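Local atomic coordinates of tryparedoxin (Leishmania major, PDB entry 3S9F), a protein that probably works as a thioredoxin-fold disulfide reductase, passing electrons to a tryparedoxin peroxidase in the Leishmania detoxification pathway. Residues K49-F55 against N82-A88; I129-I133 against T144-R148. All coordinates share one frame; numbering follows the deposited sequence.

Overall arrangement
After an N-terminal helix and two short strands, the chain enters strand 50-56, runs through helix 61-77, whose start carries the CxxC cysteines Cys60 and Cys63, a pair known to form a disulfide in this protein, and returns as strand 83-89. Interaction 1 closes this crossover by pairing the two strands in parallel. Interaction 2 opens only after that loop is complete: strand 131-136 is followed by the short strand 142-144, and the chain then turns into helix 147-153, whose start packs on residues 129-133. The two contacts are thus in series, neither enclosing the other. They meet in the sheet, where strand 131-136 lies antiparallel to strand 50-56 on the side away from strand 83-89.

Interaction 1 (K49-F55 against N82-A88); sequences KTVFFYF and NFEIILA
Phe52 turns the edge of its ring toward the face of Phe83, an offset edge-to-face pair with centroids 5.7 Å apart and planes at 87°. The ring of Phe83 is brought there by chi1 of 67°, which sets CG between the backbone N and the carbonyl carbon. In the plane of the Phe52 ring, its edge also meets CB of Phe83 and the carbonyl oxygen of Glu84. Beyond it on the same face, CB of Tyr54 rests on CG2 of Ile85 (3.8 Å), while the Tyr54 hydroxyl is hydrogen-bonded to Thr67 of helix 61-77. On the other face, Ile86 reaches Val51, CD1 to CG1 at 3.6 Å, and lies alongside Phe53, both side chains pointing the same way. Toward the C-terminal ends of the two segments CB of Ala88 sits over the face of the Phe55 ring, a CH-pi contact 4.1 Å from the centroid.

At the opposite end the extended Lys49 chain crosses Asn82 at about a right angle, its CG 3.3 Å from OD1. Lys49 NZ and Glu84 OE1 share a bridging water instead of meeting directly; Glu84 OE2 accepts from the amide of Ile85 and is hydrogen-bonded to Tyr74. Six backbone hydrogen bonds join the strands, from Thr50 N to Asn82 O through Ala88 N to Tyr54 O (2.8 Å). Parallel neighbours linked through helix 61-77, they form the beta-alpha-beta motif of the thioredoxin fold, with the CxxC at the start of its helix.

Interaction 2 (I129-I133 against T144-R148); sequences IPTLI and TTRAR
Residues 144-148 turn from the end of a strand into the first turn of helix 147-153 beside strand 131-133, bringing the CA atoms of Ile133 and Thr145 within 4.6 Å and those of Leu132 and Arg148 within 5.3 Å. The CA of Ile133 makes a C-H...O contact with Thr144 O (3.4 Å). Arg146 occupies the N-cap position, its amide weakly hydrogen-bonded to OG1 of Thr144, which also bonds to Trp162 O.

Arg148 lays one face of its guanidinium over Pro130, whose CG stands 3.6 Å above the centre of that plane. With CG anti to the backbone N (chi1 -179°), the side chain runs back along the strand, and a bend at chi2 (-76°) brings the group against CG and CD of Pro130. On the way, Arg148 CG passes 3.5 Å from Pro130 O. Two conformers of this arginine were modelled, so this placement over Pro130 is doubtful as a fixed contact. Farther along the strand, Leu132 points toward the helix start and packs CD2 against CB of Ala147 at 3.9 Å. Its carbonyl oxygen is buried by the contact without a polar partner in the model. Ile133 sends CD1 obliquely across Thr145, 3.9 Å from CB, while Thr145 OG1 is hydrogen-bonded to Asp164.

Helix 61-77 also touches these side chains: Cys63 and Phe66 meet Pro130, and Leu70 meets Leu132. The peptide bond before Pro130 is cis: this is the cis-proline loop of the thioredoxin fold, set beside the CxxC pair Cys60 and Cys63, probably redox-active as in other thioredoxins, and approached, in one modelled conformer, by Arg148.

Interaction 1 (K49-F55 against N82-A88)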
loop_
_atom_site.group_PDB
_atom_site.type_symbol
_atom_site.label_atom_id
_atom_site.label_comp_id
_atom_site.label_asym_id
_atom_site.label_seq_id
_atom_site.Cartn_x
_atom_site.Cartn_y
_atom_site.Cartn_z
ATOM N N LYS A 49 -8.963 -6.864 14.842
ATOM C CA LYS A 49 -8.485 -8.247 14.880
ATOM C C LYS A 49 -6.965 -8.328 15.145
ATOM O O LYS A 49 -6.245 -7.327 15.058
ATOM C CB LYS A 49 -8.814 -8.951 13.551
ATOM C CG LYS A 49 -10.303 -9.026 13.211
ATOM C CD LYS A 49 -10.558 -9.654 11.843
ATOM C CE LYS A 49 -12.019 -10.055 11.694
ATOM N NZ LYS A 49 -12.303 -10.669 10.367
ATOM N N THR A 50 -6.466 -9.523 15.460
ATOM C CA THR A 50 -5.037 -9.768 15.325
ATOM C C THR A 50 -4.898 -10.193 13.872
ATOM O O THR A 50 -5.728 -10.959 13.387
ATOM C CB THR A 50 -4.564 -10.930 16.235
ATOM O OG1 THR A 50 -4.799 -10.568 17.601
ATOM C CG2 THR A 50 -3.085 -11.184 16.062
ATOM N N VAL A 51 -3.896 -9.662 13.166
ATOM C CA VAL A 51 -3.700 -10.028 11.764
ATOM C C VAL A 51 -2.317 -10.655 11.654
ATOM O O VAL A 51 -1.371 -10.152 12.240
ATOM C CB VAL A 51 -3.845 -8.788 10.795
ATOM C CG1 VAL A 51 -3.347 -9.143 9.380
ATOM C CG2 VAL A 51 -5.297 -8.299 10.701
ATOM N N PHE A 52 -2.198 -11.744 10.895
ATOM C CA PHE A 52 -0.915 -12.393 10.695
ATOM C C PHE A 52 -0.508 -12.257 9.247
ATOM O O PHE A 52 -1.335 -12.423 8.361
ATOM C CB PHE A 52 -1.022 -13.893 10.999
ATOM C CG PHE A 52 -1.234 -14.187 12.437
ATOM C CD1 PHE A 52 -2.525 -14.286 12.966
ATOM C CD2 PHE A 52 -0.147 -14.392 13.269
ATOM C CE1 PHE A 52 -2.720 -14.571 14.325
ATOM C CE2 PHE A 52 -0.333 -14.681 14.624
ATOM C CZ PHE A 52 -1.625 -14.762 15.145
ATOM N N PHE A 53 0.760 -11.945 9.012
ATOM C CA PHE A 53 1.342 -12.172 7.681
ATOM C C PHE A 53 1.981 -13.554 7.692
ATOM O O PHE A 53 2.763 -13.874 8.590
ATOM C CB PHE A 53 2.400 -11.124 7.353
ATOM C CG PHE A 53 1.839 -9.763 7.097
ATOM C CD1 PHE A 53 0.999 -9.540 6.008
ATOM C CD2 PHE A 53 2.151 -8.703 7.947
ATOM C CE1 PHE A 53 0.489 -8.282 5.758
ATOM C CE2 PHE A 53 1.635 -7.432 7.705
ATOM C CZ PHE A 53 0.797 -7.227 6.622
ATOM N N TYR A 54 1.648 -14.391 6.706
ATOM C CA TYR A 54 2.207 -15.734 6.650
ATOM C C TYR A 54 3.141 -15.772 5.451
ATOM O O TYR A 54 2.694 -15.620 4.308
ATOM C CB TYR A 54 1.081 -16.763 6.443
ATOM C CG TYR A 54 1.539 -18.198 6.351
ATOM C CD1 TYR A 54 0.987 -19.058 5.398
ATOM C CD2 TYR A 54 2.508 -18.705 7.233
ATOM C CE1 TYR A 54 1.423 -20.422 5.307
ATOM C CE2 TYR A 54 2.944 -20.031 7.151
ATOM C CZ TYR A 54 2.378 -20.876 6.200
ATOM O OH TYR A 54 2.814 -22.178 6.140
ATOM N N PHE A 55 4.433 -15.929 5.725
ATOM C CA PHE A 55 5.468 -15.977 4.675
ATOM C C PHE A 55 5.723 -17.428 4.362
ATOM O O PHE A 55 6.132 -18.191 5.236
ATOM C CB PHE A 55 6.751 -15.288 5.185
ATOM C CG PHE A 55 6.550 -13.813 5.536
ATOM C CD1 PHE A 55 6.033 -13.431 6.795
ATOM C CD2 PHE A 55 6.830 -12.834 4.606
ATOM C CE1 PHE A 55 5.819 -12.084 7.107
ATOM C CE2 PHE A 55 6.643 -11.478 4.893
ATOM C CZ PHE A 55 6.128 -11.090 6.171
ATOM N N ASN A 82 -10.764 -14.231 16.875
ATOM C CA ASN A 82 -10.794 -12.921 16.203
ATOM C C ASN A 82 -9.492 -12.563 15.456
ATOM O O ASN A 82 -8.861 -11.532 15.722
ATOM C CB ASN A 82 -11.171 -11.813 17.209
ATOM C CG ASN A 82 -11.536 -10.511 16.530
ATOM O OD1 ASN A 82 -12.172 -10.507 15.477
ATOM N ND2 ASN A 82 -11.103 -9.391 17.115
ATOM N N PHE A 83 -9.072 -13.428 14.542
ATOM C CA PHE A 83 -7.858 -13.123 13.771
ATOM C C PHE A 83 -8.047 -13.352 12.275
ATOM O O PHE A 83 -8.999 -14.015 11.857
ATOM C CB PHE A 83 -6.619 -13.861 14.327
ATOM C CG PHE A 83 -6.654 -15.365 14.177
ATOM C CD1 PHE A 83 -7.050 -16.176 15.240
ATOM C CD2 PHE A 83 -6.211 -15.982 12.992
ATOM C CE1 PHE A 83 -7.058 -17.579 15.131
ATOM C CE2 PHE A 83 -6.223 -17.394 12.864
ATOM C CZ PHE A 83 -6.649 -18.191 13.932
ATOM N N GLU A 84 -7.169 -12.738 11.479
ATOM C CA GLU A 84 -7.137 -12.965 10.039
ATOM C C GLU A 84 -5.725 -13.327 9.623
ATOM O O GLU A 84 -4.760 -13.008 10.327
ATOM C CB GLU A 84 -7.654 -11.712 9.282
ATOM C CG GLU A 84 -7.808 -11.891 7.766
ATOM C CD GLU A 84 -8.675 -13.084 7.402
ATOM O OE1 GLU A 84 -9.905 -12.895 7.251
ATOM O OE2 GLU A 84 -8.137 -14.210 7.289
ATOM N N ILE A 85 -5.590 -14.018 8.492
ATOM C CA ILE A 85 -4.255 -14.320 7.985
ATOM C C ILE A 85 -4.139 -13.785 6.577
ATOM O O ILE A 85 -5.089 -13.893 5.770
ATOM C CB ILE A 85 -3.905 -15.824 8.042
ATOM C CG1 ILE A 85 -3.900 -16.302 9.514
ATOM C CG2 ILE A 85 -2.497 -16.080 7.442
ATOM C CD1 ILE A 85 -3.634 -17.796 9.670
ATOM N N ILE A 86 -2.981 -13.192 6.287
ATOM C CA ILE A 86 -2.702 -12.702 4.942
ATOM C C ILE A 86 -1.453 -13.378 4.413
ATOM O O ILE A 86 -0.369 -13.210 4.981
ATOM C CB ILE A 86 -2.465 -11.157 4.928
ATOM C CG1 ILE A 86 -3.694 -10.419 5.470
ATOM C CG2 ILE A 86 -2.105 -10.702 3.479
ATOM C CD1 ILE A 86 -3.472 -8.914 5.761
ATOM N N LEU A 87 -1.588 -14.137 3.333
ATOM C CA LEU A 87 -0.417 -14.736 2.664
ATOM C C LEU A 87 0.515 -13.670 2.086
ATOM O O LEU A 87 0.058 -12.752 1.404
ATOM C CB LEU A 87 -0.872 -15.701 1.559
ATOM C CG LEU A 87 0.270 -16.325 0.739
ATOM C CD1 LEU A 87 1.132 -17.285 1.615
ATOM C CD2 LEU A 87 -0.329 -17.069 -0.457
ATOM N N ALA A 88 1.815 -13.789 2.414
ATOM C CA ALA A 88 2.861 -12.950 1.827
ATOM C C ALA A 88 3.805 -13.939 1.156
ATOM O O ALA A 88 4.776 -14.440 1.760
ATOM C CB ALA A 88 3.557 -12.134 2.910
HETATM O O HOH W 1 -10.872 -10.252 7.821
HETATM O O HOH W 2 -7.426 -11.449 18.215
#

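Interaction 2 (I129-I133 against T144-R148)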
loop_
_atom_site.group_PDB
_atom_site.type_symbol
_atom_site.label_atom_id
_atom_site.label_comp_id
_atom_site.label_asym_id
_atom_site.label_seq_id
_atom_site.Cartn_x
_atom_site.Cartn_y
_atom_site.Cartn_z
ATOM N N ILE A 129 11.454 -19.430 5.800
ATOM C CA ILE A 129 10.023 -19.704 5.777
ATOM C C ILE A 129 9.825 -21.178 6.179
ATOM O O ILE A 129 10.763 -21.965 6.075
ATOM C CB ILE A 129 9.389 -19.363 4.397
ATOM C CG1 ILE A 129 10.163 -20.022 3.238
ATOM C CG2 ILE A 129 9.291 -17.838 4.210
ATOM C CD1 ILE A 129 9.399 -19.928 1.902
ATOM N N PRO A 130 8.631 -21.549 6.686
ATOM C CA PRO A 130 7.451 -20.729 6.985
ATOM C C PRO A 130 7.669 -19.825 8.195
ATOM O O PRO A 130 8.331 -20.228 9.161
ATOM C CB PRO A 130 6.367 -21.761 7.304
ATOM C CG PRO A 130 7.127 -22.956 7.851
ATOM C CD PRO A 130 8.469 -22.954 7.119
ATOM N N THR A 131 7.175 -18.596 8.105
ATOM C CA THR A 131 7.236 -17.651 9.229
ATOM C C THR A 131 5.872 -16.997 9.363
ATOM O O THR A 131 5.239 -16.643 8.357
ATOM C CB THR A 131 8.344 -16.577 9.036
ATOM O OG1 THR A 131 9.639 -17.203 9.140
ATOM C CG2 THR A 131 8.259 -15.493 10.124
ATOM N N LEU A 132 5.422 -16.848 10.605
ATOM C CA LEU A 132 4.150 -16.209 10.880
ATOM C C LEU A 132 4.383 -15.032 11.848
ATOM O O LEU A 132 4.935 -15.215 12.938
ATOM C CB LEU A 132 3.200 -17.286 11.446
ATOM C CG LEU A 132 1.686 -17.250 11.481
ATOM C CD1 LEU A 132 1.058 -17.022 10.103
ATOM C CD2 LEU A 132 1.210 -18.596 12.091
ATOM N N ILE A 133 3.988 -13.836 11.407
ATOM C CA ILE A 133 4.191 -12.589 12.138
ATOM C C ILE A 133 2.799 -12.077 12.460
ATOM O O ILE A 133 2.005 -11.807 11.557
ATOM C CB ILE A 133 4.932 -11.519 11.288
ATOM C CG1 ILE A 133 6.301 -12.001 10.757
ATOM C CG2 ILE A 133 5.125 -10.200 12.123
ATOM C CD1 ILE A 133 7.338 -12.243 11.815
ATOM N N THR A 144 3.495 -10.927 17.824
ATOM C CA THR A 144 4.295 -12.154 17.862
ATOM C C THR A 144 5.117 -12.366 16.587
ATOM O O THR A 144 4.637 -12.129 15.476
ATOM C CB THR A 144 3.391 -13.387 18.160
ATOM O OG1 THR A 144 4.181 -14.577 18.222
ATOM C CG2 THR A 144 2.261 -13.549 17.105
ATOM N N THR A 145 6.360 -12.799 16.746
ATOM C CA THR A 145 7.185 -13.183 15.593
ATOM C C THR A 145 7.511 -14.684 15.614
ATOM O O THR A 145 8.223 -15.174 14.739
ATOM C CB THR A 145 8.480 -12.368 15.532
ATOM O OG1 THR A 145 9.259 -12.642 16.704
ATOM C CG2 THR A 145 8.157 -10.863 15.472
ATOM N N ARG A 146 6.978 -15.403 16.602
ATOM C CA ARG A 146 7.325 -16.813 16.833
ATOM C C ARG A 146 6.124 -17.749 16.686
ATOM O O ARG A 146 6.139 -18.885 17.186
ATOM C CB ARG A 146 7.894 -16.953 18.256
ATOM C CG ARG A 146 6.909 -16.401 19.334
ATOM C CD ARG A 146 7.421 -16.514 20.775
ATOM N NE ARG A 146 6.854 -17.670 21.472
ATOM C CZ ARG A 146 6.018 -17.614 22.509
ATOM N NH1 ARG A 146 5.639 -16.449 23.025
ATOM N NH2 ARG A 146 5.569 -18.741 23.050
ATOM N N ALA A 147 5.083 -17.286 15.999
ATOM C CA ALA A 147 3.825 -18.008 15.981
ATOM C C ALA A 147 3.914 -19.335 15.207
ATOM O O ALA A 147 3.174 -20.257 15.516
ATOM C CB ALA A 147 2.721 -17.131 15.427
ATOM N N ARG A 148 4.829 -19.428 14.236
ATOM C CA ARG A 148 5.034 -20.718 13.504
ATOM C C ARG A 148 5.441 -21.807 14.507
ATOM O O ARG A 148 4.783 -22.856 14.574
ATOM C CB ARG A 148 6.068 -20.585 12.371
ATOM C CG ARG A 148 6.312 -21.876 11.567
ATOM C CD ARG A 148 7.182 -22.853 12.358
ATOM N NE ARG A 148 7.446 -24.081 11.622
ATOM C CZ ARG A 148 8.543 -24.279 10.896
ATOM N NH1 ARG A 148 9.464 -23.329 10.821
ATOM N NH2 ARG A 148 8.718 -25.422 10.244
#